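Local coordinates for chromosome replication initiation protein (Geobacillus kaustophilus, PDB 2VN2), which probably takes part in initiating bacterial chromosome replication as a primosome component, this chain being its N-terminal domain, related to helix-turn-helix folds, at residues Lys3-Val6 / Ala7-Leu10; Leu22-Tyr25 / Lys26-Gly29; Val107-Leu110 / Tyr111-Ala115. One frame throughout, in Å; residues are numbered along the deposited sequence.

Contact 1. Residues Lys3-Val6 / Ala7-Leu10; sequences KKKV and AEWL
The side chain of Lys5 crosses that of Trp9 obliquely one turn further along the helix. It runs past the NE1 and CZ2 side of the indole, with Lys5 CG 3.7 Å from Trp9 CZ2 and Lys5 CE 3.3 Å from Trp9 NE1. Bent at chi2 (58°) and again at chi3 and chi4, the chain passes the ring and brings its amine to Glu8. Lys5 and Glu8 lie side by side and point the same way, and a salt bridge whose hydrogen bond is weak joins Lys5 NZ to Glu8 OE1 at 3.3 Å. Lys5 O sits over one face of the indole, 3.5 Å above its plane near the rim, and also accepts Trp9 N at 2.8 Å. These i to i+3 and i to i+4 pairings belong to the N-terminal alpha-helix, residues 3-11, which projects from the body of the chain into the assembly. Val6 and Leu10 also lie side by side, with CG1 of Val6, anti to its own N (chi1 175°), 4.0 Å from Leu10 CD1. Val6 and Leu10 pack on their counterparts in the fourth subunit, and the Trp9 ring meets Tyr111 of the third subunit edge-to-face.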
loop_
_atom_site.group_PDB
_atom_site.type_symbol
_atom_site.label_atom_id
_atom_site.label_comp_id
_atom_site.label_asym_id
_atom_site.label_seq_id
_atom_site.Cartn_x
_atom_site.Cartn_y
_atom_site.Cartn_z
ATOM N N LYS A 3 22.612 -2.371 11.062
ATOM C CA LYS A 3 21.699 -1.241 10.817
ATOM C C LYS A 3 21.509 -0.709 9.354
ATOM O O LYS A 3 20.390 -0.426 8.963
ATOM C CB LYS A 3 21.980 -0.077 11.802
ATOM C CG LYS A 3 21.519 -0.295 13.247
ATOM C CD LYS A 3 21.645 0.989 14.030
ATOM C CE LYS A 3 21.767 0.698 15.514
ATOM N NZ LYS A 3 22.462 1.786 16.329
ATOM N N LYS A 4 22.563 -0.603 8.553
ATOM C CA LYS A 4 22.434 -0.160 7.160
ATOM C C LYS A 4 21.641 -1.167 6.310
ATOM O O LYS A 4 21.042 -0.863 5.264
ATOM C CB LYS A 4 23.842 0.020 6.581
ATOM C CG LYS A 4 24.022 1.032 5.429
ATOM C CD LYS A 4 25.251 2.025 5.717
ATOM C CE LYS A 4 25.938 2.523 4.404
ATOM N NZ LYS A 4 24.936 2.463 3.203
ATOM N N LYS A 5 21.639 -2.390 6.784
ATOM C CA LYS A 5 21.053 -3.514 6.078
ATOM C C LYS A 5 19.530 -3.544 6.360
ATOM O O LYS A 5 18.716 -3.712 5.463
ATOM C CB LYS A 5 21.746 -4.834 6.578
ATOM C CG LYS A 5 21.586 -5.949 5.684
ATOM C CD LYS A 5 22.121 -5.620 4.339
ATOM C CE LYS A 5 21.062 -6.038 3.343
ATOM N NZ LYS A 5 21.814 -6.587 2.182
ATOM N N VAL A 6 19.220 -3.388 7.622
ATOM C CA VAL A 6 17.865 -3.308 8.076
ATOM C C VAL A 6 17.140 -2.213 7.393
ATOM O O VAL A 6 16.040 -2.465 6.896
ATOM C CB VAL A 6 17.771 -3.104 9.536
ATOM C CG1 VAL A 6 16.374 -2.927 9.897
ATOM C CG2 VAL A 6 18.201 -4.385 10.202
ATOM N N ALA A 7 17.788 -1.024 7.322
ATOM C CA ALA A 7 17.292 0.164 6.644
ATOM C C ALA A 7 17.031 -0.159 5.186
ATOM O O ALA A 7 15.940 0.201 4.674
ATOM C CB ALA A 7 18.200 1.327 6.795
ATOM N N GLU A 8 17.955 -0.861 4.530
ATOM C CA GLU A 8 17.734 -1.278 3.117
ATOM C C GLU A 8 16.593 -2.276 3.013
ATOM O O GLU A 8 15.812 -2.150 2.112
ATOM C CB GLU A 8 18.973 -1.873 2.428
ATOM C CG GLU A 8 18.569 -2.709 1.136
ATOM C CD GLU A 8 19.610 -3.810 0.674
ATOM O OE1 GLU A 8 20.818 -3.635 1.097
ATOM O OE2 GLU A 8 19.179 -4.807 -0.071
ATOM N N TRP A 9 16.420 -3.207 3.992
ATOM C CA TRP A 9 15.212 -3.960 3.960
ATOM C C TRP A 9 13.957 -3.103 4.078
ATOM O O TRP A 9 13.044 -3.289 3.256
ATOM C CB TRP A 9 15.149 -5.178 4.901
ATOM C CG TRP A 9 16.279 -6.110 4.686
ATOM C CD1 TRP A 9 16.954 -6.328 3.536
ATOM C CD2 TRP A 9 16.933 -6.844 5.703
ATOM N NE1 TRP A 9 17.991 -7.204 3.756
ATOM C CE2 TRP A 9 17.991 -7.544 5.098
ATOM C CE3 TRP A 9 16.687 -7.042 7.066
ATOM C CZ2 TRP A 9 18.860 -8.378 5.846
ATOM C CZ3 TRP A 9 17.524 -7.969 7.817
ATOM C CH2 TRP A 9 18.581 -8.578 7.206
ATOM N N LEU A 10 13.914 -2.215 5.086
ATOM C CA LEU A 10 12.771 -1.413 5.350
ATOM C C LEU A 10 12.387 -0.461 4.243
ATOM O O LEU A 10 11.173 -0.214 4.080
ATOM C CB LEU A 10 12.898 -0.656 6.651
ATOM C CG LEU A 10 12.947 -1.524 7.920
ATOM C CD1 LEU A 10 13.119 -0.644 9.248
ATOM C CD2 LEU A 10 11.683 -2.366 8.060
#

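Contact 2. Residues Leu22-Tyr25 / Lys26-Gly29. With MG (magnesium ion), chain E.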
loop_
_atom_site.group_PDB
_atom_site.type_symbol
_atom_site.label_atom_id
_atom_site.label_comp_id
_atom_site.label_asym_id
_atom_site.label_seq_id
_atom_site.Cartn_x
_atom_site.Cartn_y
_atom_site.Cartn_z
ATOM N N LEU A 22 -8.657 -8.501 -4.541
ATOM C CA LEU A 22 -8.694 -9.606 -3.601
ATOM C C LEU A 22 -10.062 -10.150 -3.358
ATOM O O LEU A 22 -10.239 -11.333 -3.270
ATOM C CB LEU A 22 -8.143 -9.061 -2.288
ATOM C CG LEU A 22 -7.638 -10.073 -1.338
ATOM C CD1 LEU A 22 -6.604 -10.883 -2.006
ATOM C CD2 LEU A 22 -7.051 -9.279 -0.167
ATOM N N GLY A 23 -11.058 -9.280 -3.250
ATOM C CA GLY A 23 -12.398 -9.727 -2.974
ATOM C C GLY A 23 -13.136 -10.370 -4.176
ATOM O O GLY A 23 -14.246 -10.921 -4.011
ATOM N N HIS A 24 -12.587 -10.294 -5.372
ATOM C CA HIS A 24 -13.348 -10.657 -6.554
ATOM C C HIS A 24 -12.559 -11.275 -7.655
ATOM O O HIS A 24 -13.115 -11.476 -8.663
ATOM C CB HIS A 24 -14.019 -9.413 -7.171
ATOM C CG HIS A 24 -14.947 -8.686 -6.224
ATOM N ND1 HIS A 24 -16.303 -8.986 -6.113
ATOM C CD2 HIS A 24 -14.707 -7.688 -5.333
ATOM C CE1 HIS A 24 -16.854 -8.179 -5.201
ATOM N NE2 HIS A 24 -15.898 -7.415 -4.683
ATOM N N TYR A 25 -11.274 -11.549 -7.492
ATOM C CA TYR A 25 -10.510 -12.154 -8.570
ATOM C C TYR A 25 -11.051 -13.516 -8.968
ATOM O O TYR A 25 -10.952 -13.853 -10.100
ATOM C CB TYR A 25 -9.019 -12.272 -8.232
ATOM C CG TYR A 25 -8.720 -13.300 -7.163
ATOM C CD1 TYR A 25 -8.453 -14.666 -7.494
ATOM C CD2 TYR A 25 -8.730 -12.926 -5.804
ATOM C CE1 TYR A 25 -8.245 -15.614 -6.484
ATOM C CE2 TYR A 25 -8.440 -13.871 -4.773
ATOM C CZ TYR A 25 -8.209 -15.207 -5.128
ATOM O OH TYR A 25 -7.938 -16.087 -4.132
ATOM N N LYS A 26 -11.534 -14.332 -8.023
ATOM C CA LYS A 26 -12.155 -15.690 -8.343
ATOM C C LYS A 26 -13.396 -15.537 -9.194
ATOM O O LYS A 26 -13.510 -16.151 -10.250
ATOM C CB LYS A 26 -12.443 -16.564 -7.072
ATOM C CG LYS A 26 -13.520 -17.612 -7.227
ATOM C CD LYS A 26 -14.373 -17.654 -5.947
ATOM C CE LYS A 26 -15.102 -19.044 -5.853
ATOM N NZ LYS A 26 -15.717 -19.356 -4.389
ATOM N N GLN A 27 -14.287 -14.682 -8.753
ATOM C CA GLN A 27 -15.407 -14.294 -9.568
ATOM C C GLN A 27 -15.026 -13.756 -10.938
ATOM O O GLN A 27 -15.894 -13.732 -11.796
ATOM C CB GLN A 27 -16.281 -13.247 -8.844
ATOM C CG GLN A 27 -17.468 -13.808 -8.023
ATOM C CD GLN A 27 -18.054 -12.818 -6.836
ATOM O OE1 GLN A 27 -17.345 -12.369 -5.879
ATOM N NE2 GLN A 27 -19.371 -12.488 -6.966
ATOM N N LEU A 28 -13.801 -13.241 -11.157
ATOM C CA LEU A 28 -13.389 -12.811 -12.513
ATOM C C LEU A 28 -12.808 -13.980 -13.275
ATOM O O LEU A 28 -12.409 -13.801 -14.379
ATOM C CB LEU A 28 -12.336 -11.699 -12.491
ATOM C CG LEU A 28 -12.667 -10.252 -12.023
ATOM C CD1 LEU A 28 -11.435 -9.338 -11.856
ATOM C CD2 LEU A 28 -13.627 -9.589 -12.958
ATOM N N GLY A 29 -12.714 -15.180 -12.713
ATOM C CA GLY A 29 -12.072 -16.266 -13.441
ATOM C C GLY A 29 -10.577 -16.322 -13.288
ATOM O O GLY A 29 -9.901 -17.034 -14.043
HETATM MG MG MG E . -18.176 -10.204 -6.659
HETATM O O HOH W 1 -11.754 -13.472 -4.858
HETATM O O HOH W 2 -13.788 -13.679 -5.676
#
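Leu28 N is shared by two carbonyls of the preceding turn, His24 O and Tyr25 O, each 3.1 Å from it. Both bonds are weak, their N-H...O angles being 129° and 132°. Two waters bridge the segments: one donates to Leu22 O and accepts from Lys26 N, and a second links Gly23 O to Gln27 N in the same way. The first water also lies over one face of the Tyr25 ring. The chain then reverses in a type I beta turn, Lys26 to Gly29, closed by Gly29 N to Lys26 O at 2.8 Å. This irregular coil joins helices 19-22 and 32-45 of the DnaD N-terminal domain, and it supplies half of a magnesium site. With CG opposite the carbonyl carbon (chi1 -58°), the His24 ring extends alongside Gln27 in the same direction, and the two converge on the metal. His24 ND1 binds magnesium at 2.3 Å, but the ion is displaced toward one side of the ring, 2.8 Å from His24 CE1 against 3.6 Å from His24 CG. The Gln27 amide reaches the same ion, and His109 and Gln113 of helix 100-116 complete the site. Leu28 meanwhile lies on Leu102 and Lys105 of that helix, and Tyr25 OH bonds to Glu32 of its own chain and to His40 of the third subunit.

Contact 3. Residues Val107-Leu110 / Tyr111-Ala115. With MG (magnesium ion), chain E.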
loop_
_atom_site.group_PDB
_atom_site.type_symbol
_atom_site.label_atom_id
_atom_site.label_comp_id
_atom_site.label_asym_id
_atom_site.label_seq_id
_atom_site.Cartn_x
_atom_site.Cartn_y
_atom_site.Cartn_z
ATOM N N VAL A 107 -14.865 -3.364 -12.847
ATOM C CA VAL A 107 -15.809 -2.343 -12.677
ATOM C C VAL A 107 -17.190 -2.850 -13.183
ATOM O O VAL A 107 -18.195 -2.535 -12.601
ATOM C CB VAL A 107 -15.375 -0.940 -13.329
ATOM C CG1 VAL A 107 -16.608 0.023 -13.532
ATOM C CG2 VAL A 107 -14.306 -0.258 -12.456
ATOM N N HIS A 108 -17.192 -3.603 -14.275
ATOM C CA HIS A 108 -18.430 -4.069 -14.864
ATOM C C HIS A 108 -19.084 -5.085 -13.917
ATOM O O HIS A 108 -20.260 -5.009 -13.653
ATOM C CB HIS A 108 -18.135 -4.653 -16.261
ATOM C CG HIS A 108 -19.376 -5.120 -16.948
ATOM N ND1 HIS A 108 -20.120 -4.306 -17.788
ATOM C CD2 HIS A 108 -20.036 -6.311 -16.890
ATOM C CE1 HIS A 108 -21.165 -4.990 -18.239
ATOM N NE2 HIS A 108 -21.126 -6.210 -17.724
ATOM N N HIS A 109 -18.263 -5.930 -13.287
ATOM C CA HIS A 109 -18.733 -6.780 -12.202
ATOM C C HIS A 109 -19.246 -6.059 -10.995
ATOM O O HIS A 109 -20.286 -6.422 -10.529
ATOM C CB HIS A 109 -17.588 -7.643 -11.661
ATOM C CG HIS A 109 -18.026 -8.591 -10.624
ATOM N ND1 HIS A 109 -18.576 -9.829 -10.928
ATOM C CD2 HIS A 109 -18.021 -8.496 -9.276
ATOM C CE1 HIS A 109 -18.888 -10.451 -9.810
ATOM N NE2 HIS A 109 -18.560 -9.669 -8.795
ATOM N N LEU A 110 -18.481 -5.121 -10.422
ATOM C CA LEU A 110 -18.932 -4.361 -9.289
ATOM C C LEU A 110 -20.237 -3.663 -9.550
ATOM O O LEU A 110 -21.039 -3.498 -8.632
ATOM C CB LEU A 110 -17.915 -3.305 -8.830
ATOM C CG LEU A 110 -16.576 -3.826 -8.314
ATOM C CD1 LEU A 110 -15.486 -2.758 -8.239
ATOM C CD2 LEU A 110 -16.747 -4.430 -6.975
ATOM N N TYR A 111 -20.370 -3.158 -10.756
ATOM C CA TYR A 111 -21.548 -2.463 -11.177
ATOM C C TYR A 111 -22.838 -3.323 -11.211
ATOM O O TYR A 111 -23.893 -2.918 -10.826
ATOM C CB TYR A 111 -21.342 -1.909 -12.568
ATOM C CG TYR A 111 -21.966 -0.586 -12.580
ATOM C CD1 TYR A 111 -21.427 0.410 -11.769
ATOM C CD2 TYR A 111 -23.146 -0.321 -13.292
ATOM C CE1 TYR A 111 -21.970 1.664 -11.676
ATOM C CE2 TYR A 111 -23.732 0.962 -13.214
ATOM C CZ TYR A 111 -23.104 1.979 -12.390
ATOM O OH TYR A 111 -23.598 3.331 -12.225
ATOM N N THR A 112 -22.687 -4.495 -11.750
ATOM C CA THR A 112 -23.712 -5.538 -11.818
ATOM C C THR A 112 -24.067 -6.049 -10.449
ATOM O O THR A 112 -25.232 -6.101 -10.154
ATOM C CB THR A 112 -23.180 -6.655 -12.766
ATOM O OG1 THR A 112 -23.071 -6.082 -14.074
ATOM C CG2 THR A 112 -24.047 -7.968 -12.739
ATOM N N GLN A 113 -23.097 -6.363 -9.581
ATOM C CA GLN A 113 -23.387 -6.685 -8.165
ATOM C C GLN A 113 -24.160 -5.565 -7.429
ATOM O O GLN A 113 -24.973 -5.867 -6.580
ATOM C CB GLN A 113 -22.053 -6.955 -7.438
ATOM C CG GLN A 113 -21.849 -8.052 -6.275
ATOM C CD GLN A 113 -20.389 -8.798 -6.369
ATOM O OE1 GLN A 113 -19.249 -8.267 -6.123
ATOM N NE2 GLN A 113 -20.494 -10.090 -6.739
ATOM N N ALA A 114 -23.846 -4.277 -7.670
ATOM C CA ALA A 114 -24.455 -3.145 -6.986
ATOM C C ALA A 114 -25.989 -3.103 -7.323
ATOM O O ALA A 114 -26.822 -2.946 -6.410
ATOM C CB ALA A 114 -23.782 -1.825 -7.412
ATOM N N ALA A 115 -26.302 -3.234 -8.603
ATOM C CA ALA A 115 -27.623 -3.167 -9.152
ATOM C C ALA A 115 -28.550 -4.283 -8.729
ATOM O O ALA A 115 -29.757 -4.033 -8.542
ATOM C CB ALA A 115 -27.518 -3.150 -10.651
HETATM MG MG MG E . -18.176 -10.204 -6.659
#
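Regular i to i+4 bonds run from Tyr111 N to Val107 O (2.9 Å), from Thr112 N to His108 O and from Gln113 N to His109 O, the last straight at 180°. The segments are successive turns of the C-terminal alpha-helix, 100-116, of the DnaD N-terminal domain, and His109 and Gln113, an HxxxQ pair, give the helix two metal ligands on one side. With CG trans to its N (chi1 -176°), His109 swings its ring out from the backbone so that NE2 can face the ion, and the bond from His109 NE2 to magnesium is 2.2 Å. The side chain of Gln113, bent at chi2, comes in at a slant to the histidine and brings its amide to the same ion. Imidazole and amide stand almost perpendicular, their planes 86° apart. His24 and Gln27, from the loop after helix 19-22, fill the remaining protein positions, so the magnesium ties that loop to this helix. Further round the helix, His108 O takes a second donor besides Thr112 N: the Thr112 hydroxyl, which donates to it. Leu110, buried, packs on His24 and on Trp9 of the third subunit, whereas Val107 packs on Leu10 of the second. The end of Tyr111 leads away from residues 107-110, and its hydroxyl accepts a weak hydrogen bond from Glu2 N of the third subunit. Thr112 N lies 3.1 Å and Thr112 OG1 3.0 Å from His108 O, and the two reach that oxygen from opposite faces of the carbonyl plane.

How the contacts relate
Contacts 2 and 3 touch and meet at one magnesium ion: the surface loop 22-29 and the partly buried helix 107-115 each give a histidine and a glutamine. The centres of the two contacts lie about 13 Å apart. Their frameworks differ, the loop relying on weak bonds, a turn and waters, the helix on regular backbone bonds. Contact 1 lies across the chain's centre, about 29 Å from contact 3 at the nearest atoms, and binds no metal. Its helix combines a partly exposed salt bridge with apolar side chains that pack between subunits. Contacts 1 and 3 are nevertheless connected through the assembly, because helix 3-11 of one subunit packs against helix 100-116 of others.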